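Local atomic coordinates of MmeI (Methylophilus methylotrophus, PDB entry 5HR4), a protein that acts on DNA as a Type IIL restriction-modification enzyme and probably transfers a methyl group from S-adenosyl-L-methionine to the N6 atom of adenine. Residues A293-L298 / Q423-L428; S297-I302 / C364-F369; K306-R309 / A313-T316; G411-I414 / P418-I421. All coordinates share one frame; numbering follows the deposited sequence.

Overall arrangement
Contact 2 is the hub of the group, its centre about 7 Å from that of contact 1 and about 9 Å from those of contacts 3 and 4. Contacts 2, 3 and 4 all touch the bound sinefungin and approach different parts of it: contact 2 flanks the amino-acid tail and reaches the ribose, contact 3 takes hold of that tail and also reaches the DNA, and contact 4 grips the ribose. Contact 1 stands one layer back, the side chain of Phe-295 about 7 Å from the ligand. Helix 292-301 serves contacts 1 and 2, and helix 416-440 serves contacts 1 and 4. Contacts 3 and 4 do not meet; their nearest atoms are about 7 Å apart.

Contact 1: residues A293-L298 / Q423-L428; sequences AIFGSL and QVALWL
Ala-425 and Leu-428, three residues apart on one side of their helix, are the two partners of Phe-295 from the helix opposite. Val-424, just before the first of these, serves other neighbours and packs on Val-191 and Leu-261. Ala-425 follows and belongs to the closest pair of CA atoms, 7.2 Å from the CA of Ala-425 to the CA of Phe-295. Its methyl group sits over one face of the phenyl ring in a CH-pi contact, CB lying 3.9 Å from the centroid of the Phe-295 ring and 15° off the ring normal. Trp-427 turns elsewhere, its indole NE1 bonded to the carbonyl of Ser-452. Leu-428 then brings CD1 to the ring edge, in the ring plane, 3.8 Å from CE1 of Phe-295. The ring is thus met on a face and on its rim at once. CG of Phe-295 lies anti to its own carbonyl carbon (chi1 -63°), which extends the phenyl across the gap between the helices. An alanine at Phe-295 is likely to open a gap between the two helices, with the methyls of Ala-425 and Leu-428 deprived of the ring they pack on. Such apolar helix-to-helix packing, with one aromatic spanning the interface, fixes helix 292-301 to helix 416-440 of the Rossmann-like methyltransferase fold.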
# COMPACT_ATOMS: atom_id res chain seq x y z
N ALA A 293 15.17 7.31 4.99
CA ALA A 293 15.28 7.39 3.53
C ALA A 293 16.50 6.63 3.04
O ALA A 293 16.42 5.89 2.05
CB ALA A 293 15.32 8.85 3.07
N ILE A 294 17.64 6.77 3.72
CA ILE A 294 18.81 5.99 3.34
C ILE A 294 18.55 4.50 3.52
O ILE A 294 18.76 3.70 2.61
CB ILE A 294 20.05 6.43 4.12
CG1 ILE A 294 20.31 7.92 3.90
CG2 ILE A 294 21.25 5.60 3.67
CD1 ILE A 294 20.36 8.30 2.48
N PHE A 295 18.09 4.10 4.71
CA PHE A 295 17.90 2.68 4.98
C PHE A 295 16.90 2.07 4.01
O PHE A 295 17.06 0.92 3.60
CB PHE A 295 17.45 2.47 6.42
CG PHE A 295 18.47 2.91 7.43
CD1 PHE A 295 19.63 2.17 7.63
CD2 PHE A 295 18.26 4.05 8.20
CE1 PHE A 295 20.56 2.57 8.56
CE2 PHE A 295 19.19 4.46 9.13
CZ PHE A 295 20.34 3.73 9.32
N GLY A 296 15.89 2.83 3.60
CA GLY A 296 14.87 2.32 2.72
C GLY A 296 15.32 2.23 1.28
O GLY A 296 14.99 1.27 0.58
N SER A 297 16.09 3.22 0.83
CA SER A 297 16.58 3.21 -0.54
C SER A 297 17.56 2.08 -0.75
O SER A 297 17.58 1.46 -1.82
CB SER A 297 17.24 4.54 -0.87
OG SER A 297 16.28 5.57 -0.83
N LEU A 298 18.41 1.82 0.24
CA LEU A 298 19.35 0.71 0.18
C LEU A 298 18.61 -0.62 0.08
O LEU A 298 18.84 -1.42 -0.84
CB LEU A 298 20.23 0.73 1.42
CG LEU A 298 21.14 -0.48 1.53
CD1 LEU A 298 22.08 -0.52 0.36
CD2 LEU A 298 21.89 -0.41 2.86
N GLN A 423 18.47 -4.35 12.06
CA GLN A 423 19.31 -4.48 13.25
C GLN A 423 20.34 -3.36 13.30
O GLN A 423 20.41 -2.62 14.29
CB GLN A 423 19.97 -5.86 13.29
CG GLN A 423 20.55 -6.20 14.65
CD GLN A 423 20.97 -7.65 14.78
OE1 GLN A 423 22.15 -7.98 14.65
NE2 GLN A 423 20.01 -8.52 15.07
N VAL A 424 21.14 -3.20 12.23
CA VAL A 424 22.16 -2.15 12.25
C VAL A 424 21.51 -0.78 12.28
O VAL A 424 22.04 0.16 12.89
CB VAL A 424 23.11 -2.29 11.05
CG1 VAL A 424 23.91 -1.03 10.87
CG2 VAL A 424 24.05 -3.45 11.28
N ALA A 425 20.36 -0.64 11.64
CA ALA A 425 19.67 0.64 11.68
C ALA A 425 19.40 1.08 13.11
O ALA A 425 19.56 2.26 13.45
CB ALA A 425 18.37 0.56 10.88
N LEU A 426 19.02 0.14 13.98
CA LEU A 426 18.75 0.49 15.36
C LEU A 426 20.02 0.88 16.10
O LEU A 426 20.00 1.76 16.96
CB LEU A 426 18.03 -0.66 16.07
CG LEU A 426 16.52 -0.58 15.85
CD1 LEU A 426 15.86 -1.89 16.11
CD2 LEU A 426 15.95 0.47 16.79
N TRP A 427 21.15 0.25 15.80
CA TRP A 427 22.37 0.63 16.53
C TRP A 427 22.91 1.98 16.07
O TRP A 427 23.37 2.77 16.90
CB TRP A 427 23.44 -0.43 16.36
CG TRP A 427 23.28 -1.62 17.25
CD1 TRP A 427 23.10 -1.64 18.61
CD2 TRP A 427 23.35 -2.99 16.83
NE1 TRP A 427 23.02 -2.94 19.05
CE2 TRP A 427 23.18 -3.79 17.98
CE3 TRP A 427 23.53 -3.62 15.59
CZ2 TRP A 427 23.19 -5.17 17.92
CZ3 TRP A 427 23.53 -4.98 15.53
CH2 TRP A 427 23.36 -5.75 16.69
N LEU A 428 22.87 2.26 14.76
CA LEU A 428 23.30 3.57 14.28
C LEU A 428 22.41 4.68 14.85
O LEU A 428 22.91 5.73 15.27
CB LEU A 428 23.28 3.61 12.75
CG LEU A 428 23.94 2.49 11.95
CD1 LEU A 428 23.86 2.75 10.44
CD2 LEU A 428 25.39 2.23 12.40

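Contact 2: residues S297-I302 / C364-F369; sequences SLFQSI and CGCGNF. With SFG (sinefungin), chain H.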
# COMPACT_ATOMS: atom_id res chain seq x y z
N SER A 297 16.09 3.22 0.83
CA SER A 297 16.58 3.21 -0.54
C SER A 297 17.56 2.08 -0.75
O SER A 297 17.58 1.46 -1.82
CB SER A 297 17.24 4.54 -0.87
OG SER A 297 16.28 5.57 -0.83
N LEU A 298 18.41 1.82 0.24
CA LEU A 298 19.35 0.71 0.18
C LEU A 298 18.61 -0.62 0.08
O LEU A 298 18.84 -1.42 -0.84
CB LEU A 298 20.23 0.73 1.42
CG LEU A 298 21.14 -0.48 1.53
CD1 LEU A 298 22.08 -0.52 0.36
CD2 LEU A 298 21.89 -0.41 2.86
N PHE A 299 17.73 -0.87 1.05
CA PHE A 299 16.82 -2.01 1.02
C PHE A 299 16.19 -2.18 -0.36
O PHE A 299 16.17 -3.28 -0.92
CB PHE A 299 15.78 -1.79 2.12
CG PHE A 299 14.53 -2.61 2.00
CD1 PHE A 299 14.57 -3.93 1.59
CD2 PHE A 299 13.31 -2.05 2.36
CE1 PHE A 299 13.40 -4.68 1.48
CE2 PHE A 299 12.14 -2.80 2.26
CZ PHE A 299 12.19 -4.12 1.83
N GLN A 300 15.69 -1.09 -0.95
CA GLN A 300 14.96 -1.21 -2.21
C GLN A 300 15.87 -1.46 -3.40
O GLN A 300 15.46 -2.12 -4.36
CB GLN A 300 14.12 0.04 -2.44
CG GLN A 300 12.85 0.10 -1.61
CD GLN A 300 11.95 1.25 -2.05
OE1 GLN A 300 11.06 1.71 -1.32
NE2 GLN A 300 12.19 1.73 -3.25
N SER A 301 17.12 -0.99 -3.36
CA SER A 301 17.97 -0.97 -4.54
C SER A 301 18.58 -2.32 -4.88
O SER A 301 19.27 -2.43 -5.91
CB SER A 301 19.12 0.00 -4.33
OG SER A 301 20.13 -0.65 -3.58
N ILE A 302 18.40 -3.33 -4.05
CA ILE A 302 18.94 -4.64 -4.34
C ILE A 302 17.86 -5.58 -4.88
O ILE A 302 18.05 -6.79 -4.89
CB ILE A 302 19.65 -5.26 -3.13
CG1 ILE A 302 18.66 -5.55 -1.99
CG2 ILE A 302 20.80 -4.39 -2.65
CD1 ILE A 302 18.73 -7.00 -1.44
N CYS A 364 8.58 -5.82 9.17
CA CYS A 364 9.25 -4.57 9.48
C CYS A 364 10.12 -4.01 8.36
O CYS A 364 10.58 -2.87 8.49
CB CYS A 364 10.09 -4.75 10.75
SG CYS A 364 11.55 -5.74 10.48
N GLY A 365 10.36 -4.75 7.29
CA GLY A 365 11.21 -4.20 6.23
C GLY A 365 12.60 -3.90 6.74
O GLY A 365 13.21 -4.70 7.45
N CYS A 366 13.14 -2.73 6.38
CA CYS A 366 14.45 -2.31 6.85
C CYS A 366 14.40 -1.65 8.23
O CYS A 366 15.41 -1.08 8.67
CB CYS A 366 15.11 -1.36 5.84
SG CYS A 366 14.43 0.36 5.86
N GLY A 367 13.26 -1.70 8.91
CA GLY A 367 13.18 -1.30 10.30
C GLY A 367 12.78 0.14 10.56
O GLY A 367 12.94 0.60 11.70
N ASN A 368 12.23 0.85 9.58
CA ASN A 368 12.02 2.29 9.75
C ASN A 368 11.06 2.60 10.89
O ASN A 368 11.35 3.45 11.74
CB ASN A 368 11.55 2.90 8.43
CG ASN A 368 12.71 3.18 7.50
OD1 ASN A 368 13.78 3.55 7.97
ND2 ASN A 368 12.53 2.97 6.20
N PHE A 369 9.90 1.92 10.93
CA PHE A 369 8.99 2.08 12.07
C PHE A 369 9.72 1.92 13.40
O PHE A 369 9.48 2.68 14.34
CB PHE A 369 7.86 1.07 12.01
CG PHE A 369 6.78 1.43 11.08
CD1 PHE A 369 5.78 2.30 11.45
CD2 PHE A 369 6.74 0.89 9.81
CE1 PHE A 369 4.77 2.65 10.57
CE2 PHE A 369 5.73 1.21 8.94
CZ PHE A 369 4.75 2.11 9.31
N SFG H . 7.97 -0.68 6.75
CA SFG H . 9.18 -1.10 6.08
C SFG H . 10.05 0.14 5.92
O SFG H . 9.62 1.23 6.34
OXT SFG H . 11.18 0.07 5.38
CB SFG H . 8.85 -1.69 4.71
CG SFG H . 7.85 -2.81 4.91
CD SFG H . 7.35 -3.18 3.53
NE SFG H . 6.32 -2.22 3.18
C5' SFG H . 6.80 -4.62 3.49
C4' SFG H . 7.81 -5.70 3.98
O4' SFG H . 7.16 -6.80 4.24
C3' SFG H . 8.85 -6.13 2.92
O3' SFG H . 10.07 -5.74 3.36
C2' SFG H . 8.74 -7.68 2.81
O2' SFG H . 10.08 -8.33 2.75
C1' SFG H . 8.15 -8.03 3.91
N9 SFG H . 7.28 -9.16 3.77
C8 SFG H . 6.49 -9.47 2.75
N7 SFG H . 5.82 -10.59 3.06
C5 SFG H . 6.20 -10.95 4.29
C6 SFG H . 5.83 -12.02 5.06
N6 SFG H . 4.90 -13.11 4.85
N1 SFG H . 6.34 -12.20 6.27
C2 SFG H . 7.25 -11.31 6.74
N3 SFG H . 7.62 -10.25 5.97
C4 SFG H . 7.10 -10.07 4.74
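Phe-299 and Cys-366 meet side by side at their beta carbons, CB of Phe-299 lying 3.8 Å from CB of Cys-366, and from there the two side chains take different courses. With its CG anti to the backbone N (chi1 162°), Phe-299 sends its ring past the cysteine toward the sinefungin ribose, and CZ is the ring atom nearest to O3'. The ring meets Cys-366 obliquely, and its CE2 comes within 4.3 Å of CA of Gly-365. Cys-366 directs its sulfur to the other end of the ligand, SG being 3.3 Å from the carboxylate OXT of sinefungin. Asn-368 approaches the same carboxylate with its amide, ND2 making weak hydrogen bonds to both oxygens, 3.3 Å from OXT and 3.4 Å from O of the ligand. Phe-369 presents a ring edge to the ligand amino group, CD2 lying 3.7 Å from N of sinefungin. A type II' turn from Cys-364 to Gly-367 shapes the loop that presents Gly-365 and Cys-366. Gly-365 has a positive phi, and a side chain there would run into CB of the ligand. This glycine-rich loop is the first conserved motif of S-adenosylmethionine-dependent methyltransferases, following the first strand of the core, 359-361. Around it, Phe-299 also rests on Pro-418 and Ile-421 of helix 416-440, Leu-298 packs on helix 163-178, and the backbone of Cys-364 is bonded to Ile-412 of strand 409-413, while Gly-367 occupies the N-cap position before helix 368-388.

Contact 3: residues K306-R309 / A313-T316; sequences KKRR and AHYT. With SFG (sinefungin), chain H; nucleotides of chain B.
The backbone N of Ala-313 returns to the end of helix 305-310 to give a hydrogen bond to O of Arg-308, 2.9 Å long, with an N-H...O angle of 156°. Close to that link, Arg-308 bends its chain at the third torsion and comes edge-on to the imidazole of His-314, NH2 lying 3.2 Å from CD2 of His-314. The two side chains cross at about a right angle, their flat groups 69° apart, so this is an edge meeting and not a stack. The imidazole also approaches the DNA obliquely, ND1 of His-314 being 3.5 Å from N9 of DA7 of chain B. The segment Ala-313 to Thr-316 is consistent with motif X of gamma-class amino-methyltransferases, which borders the amino-acid tail of the cofactor. Here its backbone holds sinefungin twice, His-314 O accepting from the ligand NE at 3.0 Å and Thr-316 N donating to the carboxylate O of the ligand at 2.9 Å. A chi1 of 170° swings the extended chain of Arg-309 out from the helix in another direction, where NE donates a hydrogen bond to OP1 of DA7 of chain B at 2.8 Å, and NH2 adds a weak one to the same oxygen. One face of its guanidinium is covered by the sugar of DC8 of chain B, and NH1 makes a salt bridge to a further phosphate.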
# COMPACT_ATOMS: atom_id res chain seq x y z
N LYS A 306 10.07 -7.06 -10.35
CA LYS A 306 9.04 -8.05 -10.06
C LYS A 306 9.06 -8.47 -8.59
O LYS A 306 8.01 -8.61 -7.96
CB LYS A 306 9.22 -9.27 -10.98
N LYS A 307 10.26 -8.64 -8.03
CA LYS A 307 10.38 -8.93 -6.61
C LYS A 307 9.86 -7.78 -5.75
O LYS A 307 8.96 -7.97 -4.92
CB LYS A 307 11.85 -9.22 -6.27
CG LYS A 307 12.06 -9.98 -4.98
CD LYS A 307 13.43 -10.60 -5.00
CE LYS A 307 13.61 -11.60 -3.89
NZ LYS A 307 15.06 -11.76 -3.67
N ARG A 308 10.41 -6.58 -5.94
CA ARG A 308 9.94 -5.40 -5.21
C ARG A 308 8.43 -5.33 -5.17
O ARG A 308 7.83 -5.07 -4.13
CB ARG A 308 10.48 -4.11 -5.85
CG ARG A 308 11.78 -3.65 -5.27
CD ARG A 308 12.19 -2.29 -5.75
NE ARG A 308 11.16 -1.31 -5.45
CZ ARG A 308 11.37 0.00 -5.48
NH1 ARG A 308 12.58 0.48 -5.78
NH2 ARG A 308 10.37 0.84 -5.19
N ARG A 309 7.79 -5.59 -6.31
CA ARG A 309 6.34 -5.48 -6.33
C ARG A 309 5.71 -6.58 -5.47
O ARG A 309 4.85 -6.31 -4.62
CB ARG A 309 5.84 -5.52 -7.77
CG ARG A 309 4.35 -5.67 -7.90
CD ARG A 309 3.88 -5.24 -9.27
NE ARG A 309 2.46 -5.50 -9.42
CZ ARG A 309 1.78 -5.35 -10.55
NH1 ARG A 309 2.41 -4.92 -11.65
NH2 ARG A 309 0.48 -5.62 -10.58
N ALA A 313 7.95 -4.57 -1.30
CA ALA A 313 9.16 -4.05 -0.65
C ALA A 313 9.31 -2.53 -0.85
O ALA A 313 10.20 -2.03 -1.53
CB ALA A 313 10.39 -4.78 -1.14
N HIS A 314 8.43 -1.79 -0.19
CA HIS A 314 8.38 -0.34 -0.34
C HIS A 314 8.55 0.30 1.02
O HIS A 314 7.73 0.07 1.91
CB HIS A 314 7.07 0.08 -1.00
CG HIS A 314 7.03 -0.26 -2.45
ND1 HIS A 314 6.17 -1.19 -2.98
CD2 HIS A 314 7.81 0.17 -3.48
CE1 HIS A 314 6.38 -1.29 -4.28
NE2 HIS A 314 7.37 -0.48 -4.60
N TYR A 315 9.63 1.06 1.19
CA TYR A 315 9.93 1.60 2.49
C TYR A 315 8.97 2.73 2.82
O TYR A 315 8.47 3.44 1.93
CB TYR A 315 11.38 2.06 2.55
CG TYR A 315 11.61 3.53 2.32
CD1 TYR A 315 11.42 4.46 3.34
CD2 TYR A 315 12.04 3.99 1.09
CE1 TYR A 315 11.62 5.80 3.15
CE2 TYR A 315 12.26 5.33 0.88
CZ TYR A 315 12.04 6.24 1.91
OH TYR A 315 12.23 7.61 1.72
N THR A 316 8.71 2.92 4.11
CA THR A 316 7.73 3.88 4.60
C THR A 316 8.41 5.17 5.03
O THR A 316 9.35 5.16 5.83
CB THR A 316 6.93 3.29 5.76
OG1 THR A 316 6.47 1.98 5.41
CG2 THR A 316 5.74 4.17 6.06
N SFG H . 7.97 -0.68 6.75
CA SFG H . 9.18 -1.10 6.08
C SFG H . 10.05 0.14 5.92
O SFG H . 9.62 1.23 6.34
OXT SFG H . 11.18 0.07 5.38
CB SFG H . 8.85 -1.69 4.71
CG SFG H . 7.85 -2.81 4.91
CD SFG H . 7.35 -3.18 3.53
NE SFG H . 6.32 -2.22 3.18
C5' SFG H . 6.80 -4.62 3.49
C4' SFG H . 7.81 -5.70 3.98
O4' SFG H . 7.16 -6.80 4.24
C3' SFG H . 8.85 -6.13 2.92
O3' SFG H . 10.07 -5.74 3.36
C2' SFG H . 8.74 -7.68 2.81
O2' SFG H . 10.08 -8.33 2.75
C1' SFG H . 8.15 -8.03 3.91
N9 SFG H . 7.28 -9.16 3.77
C8 SFG H . 6.49 -9.47 2.75
N7 SFG H . 5.82 -10.59 3.06
C5 SFG H . 6.20 -10.95 4.29
C6 SFG H . 5.83 -12.02 5.06
N6 SFG H . 4.90 -13.11 4.85
N1 SFG H . 6.34 -12.20 6.27
C2 SFG H . 7.25 -11.31 6.74
N3 SFG H . 7.62 -10.25 5.97
C4 SFG H . 7.10 -10.07 4.74
P DA B 7 -0.99 -4.69 -7.12
OP1 DA B 7 0.23 -5.25 -7.77
OP2 DA B 7 -1.68 -5.47 -6.06
O5' DA B 7 -0.65 -3.22 -6.61
C5' DA B 7 -0.28 -2.96 -5.32
C4' DA B 7 0.57 -1.74 -5.35
O4' DA B 7 0.98 -1.39 -4.03
C3' DA B 7 1.83 -1.86 -6.19
O3' DA B 7 1.98 -0.67 -6.91
C2' DA B 7 2.94 -2.03 -5.14
C1' DA B 7 2.38 -1.24 -3.97
N9 DA B 7 2.75 -1.72 -2.65
C8 DA B 7 2.80 -3.02 -2.24
N7 DA B 7 3.08 -3.16 -0.98
C5 DA B 7 3.20 -1.86 -0.51
C6 DA B 7 3.47 -1.32 0.77
N6 DA B 7 3.71 -2.07 1.85
N1 DA B 7 3.52 0.02 0.89
C2 DA B 7 3.29 0.77 -0.19
N3 DA B 7 3.01 0.37 -1.44
C4 DA B 7 2.98 -0.96 -1.53
P DC B 8 2.77 -0.59 -8.31
OP1 DC B 8 3.71 -1.70 -8.54
OP2 DC B 8 3.32 0.78 -8.27
O5' DC B 8 1.61 -0.62 -9.42
C5' DC B 8 0.46 -1.44 -9.25
C4' DC B 8 -0.18 -1.71 -10.60
O4' DC B 8 -1.38 -0.89 -10.76
C3' DC B 8 0.71 -1.40 -11.80
O3' DC B 8 0.45 -2.36 -12.82
C2' DC B 8 0.24 -0.00 -12.20
C1' DC B 8 -1.26 -0.10 -11.93
N1 DC B 8 -1.93 1.23 -11.65
C2 DC B 8 -2.92 1.72 -12.51
O2 DC B 8 -3.24 1.07 -13.50
N3 DC B 8 -3.51 2.91 -12.23
C4 DC B 8 -3.14 3.59 -11.15
N4 DC B 8 -3.75 4.75 -10.91
C5 DC B 8 -2.14 3.11 -10.25
C6 DC B 8 -1.57 1.93 -10.54

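Contact 4: residues G411-I414 / P418-I421; sequences GIEI and PAQI. With SFG (sinefungin), chain H.
Glu-413 lays its CB and CG against Ala-419 and its carboxylate end against CG of Pro-418, and this is the closely packed half of the contact. Its CG lies 3.7 Å from CB of Ala-419 and 3.5 Å from N of Ala-419, while the Glu-413 side chain crosses that of Pro-418 at about a right angle. A chi1 of 164° carries the chain away from its own N, and a bend at the next bond (chi2 57°) turns the acid toward the ligand. There the two oxygens share the ribose diol of sinefungin: O3' donates to OE1 of Glu-413 at 3.0 Å, and O2' donates to OE2 of Glu-413 at 2.7 Å. OE2 also accepts from N of Glu-415; together with the two ligand bonds, this restrains the rotation of the carboxylate. An acid in the C-terminal part of the second core strand, binding both ribose hydroxyls, is a hallmark of Rossmann-like methyltransferases. A leucine at Glu-413 would probably leave both hydroxyls, and N of Glu-415, without their acceptor. The looser half lies at Ile-414 and Gln-420, both partly exposed and making no contact across the pair. Ile-414 instead places CG2 3.6 Å from C4 of the adenine. Strand 409-413 runs between strands 359-361 and 455-458 in the sheet, and helix 416-440 follows it, with Ile-421 packed against Phe-295 and Leu-298 of helix 292-301 and Gln-420 against helix 183-200.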
# COMPACT_ATOMS: atom_id res chain seq x y z
N GLY A 411 10.80 -7.40 15.56
CA GLY A 411 10.32 -7.35 14.19
C GLY A 411 10.47 -8.67 13.47
O GLY A 411 11.37 -9.47 13.77
N ILE A 412 9.58 -8.90 12.49
CA ILE A 412 9.62 -10.06 11.60
C ILE A 412 9.78 -9.57 10.15
O ILE A 412 9.06 -8.67 9.72
CB ILE A 412 8.35 -10.92 11.73
CG1 ILE A 412 8.08 -11.34 13.18
CG2 ILE A 412 8.49 -12.14 10.88
CD1 ILE A 412 6.65 -11.84 13.43
N GLU A 413 10.69 -10.20 9.40
CA GLU A 413 11.00 -9.76 8.05
C GLU A 413 11.49 -10.96 7.22
O GLU A 413 12.37 -11.71 7.66
CB GLU A 413 12.05 -8.63 8.10
CG GLU A 413 12.79 -8.31 6.81
CD GLU A 413 11.86 -7.94 5.63
OE1 GLU A 413 10.84 -7.25 5.85
OE2 GLU A 413 12.15 -8.36 4.48
N ILE A 414 10.91 -11.16 6.04
CA ILE A 414 11.13 -12.41 5.32
C ILE A 414 12.42 -12.39 4.51
O ILE A 414 13.00 -13.45 4.26
CB ILE A 414 9.91 -12.75 4.45
CG1 ILE A 414 9.92 -14.23 4.01
CG2 ILE A 414 9.86 -11.85 3.22
CD1 ILE A 414 8.59 -14.67 3.39
N PRO A 418 16.97 -6.75 4.42
CA PRO A 418 16.30 -5.78 5.30
C PRO A 418 16.29 -6.22 6.75
O PRO A 418 16.35 -5.36 7.66
CB PRO A 418 14.88 -5.70 4.72
CG PRO A 418 14.71 -6.95 3.87
CD PRO A 418 16.07 -7.25 3.36
N ALA A 419 16.21 -7.52 7.02
CA ALA A 419 16.23 -7.96 8.41
C ALA A 419 17.58 -7.68 9.05
O ALA A 419 17.64 -7.44 10.26
CB ALA A 419 15.90 -9.45 8.52
N GLN A 420 18.66 -7.69 8.26
CA GLN A 420 19.96 -7.29 8.79
C GLN A 420 20.10 -5.77 8.89
O GLN A 420 20.67 -5.27 9.86
CB GLN A 420 21.10 -7.87 7.94
CG GLN A 420 21.19 -9.38 7.93
CD GLN A 420 22.12 -9.96 9.01
OE1 GLN A 420 22.38 -9.31 10.02
NE2 GLN A 420 22.61 -11.20 8.79
N ILE A 421 19.57 -5.01 7.92
CA ILE A 421 19.62 -3.55 8.02
C ILE A 421 18.89 -3.09 9.27
O ILE A 421 19.41 -2.29 10.06
CB ILE A 421 19.02 -2.88 6.77
CG1 ILE A 421 19.54 -3.48 5.48
CG2 ILE A 421 19.32 -1.37 6.78
CD1 ILE A 421 18.94 -2.77 4.24
N SFG H . 7.97 -0.68 6.75
CA SFG H . 9.18 -1.10 6.08
C SFG H . 10.05 0.14 5.92
O SFG H . 9.62 1.23 6.34
OXT SFG H . 11.18 0.07 5.38
CB SFG H . 8.85 -1.69 4.71
CG SFG H . 7.85 -2.81 4.91
CD SFG H . 7.35 -3.18 3.53
NE SFG H . 6.32 -2.22 3.18
C5' SFG H . 6.80 -4.62 3.49
C4' SFG H . 7.81 -5.70 3.98
O4' SFG H . 7.16 -6.80 4.24
C3' SFG H . 8.85 -6.13 2.92
O3' SFG H . 10.07 -5.74 3.36
C2' SFG H . 8.74 -7.68 2.81
O2' SFG H . 10.08 -8.33 2.75
C1' SFG H . 8.15 -8.03 3.91
N9 SFG H . 7.28 -9.16 3.77
C8 SFG H . 6.49 -9.47 2.75
N7 SFG H . 5.82 -10.59 3.06
C5 SFG H . 6.20 -10.95 4.29
C6 SFG H . 5.83 -12.02 5.06
N6 SFG H . 4.90 -13.11 4.85
N1 SFG H . 6.34 -12.20 6.27
C2 SFG H . 7.25 -11.31 6.74
N3 SFG H . 7.62 -10.25 5.97
C4 SFG H . 7.10 -10.07 4.74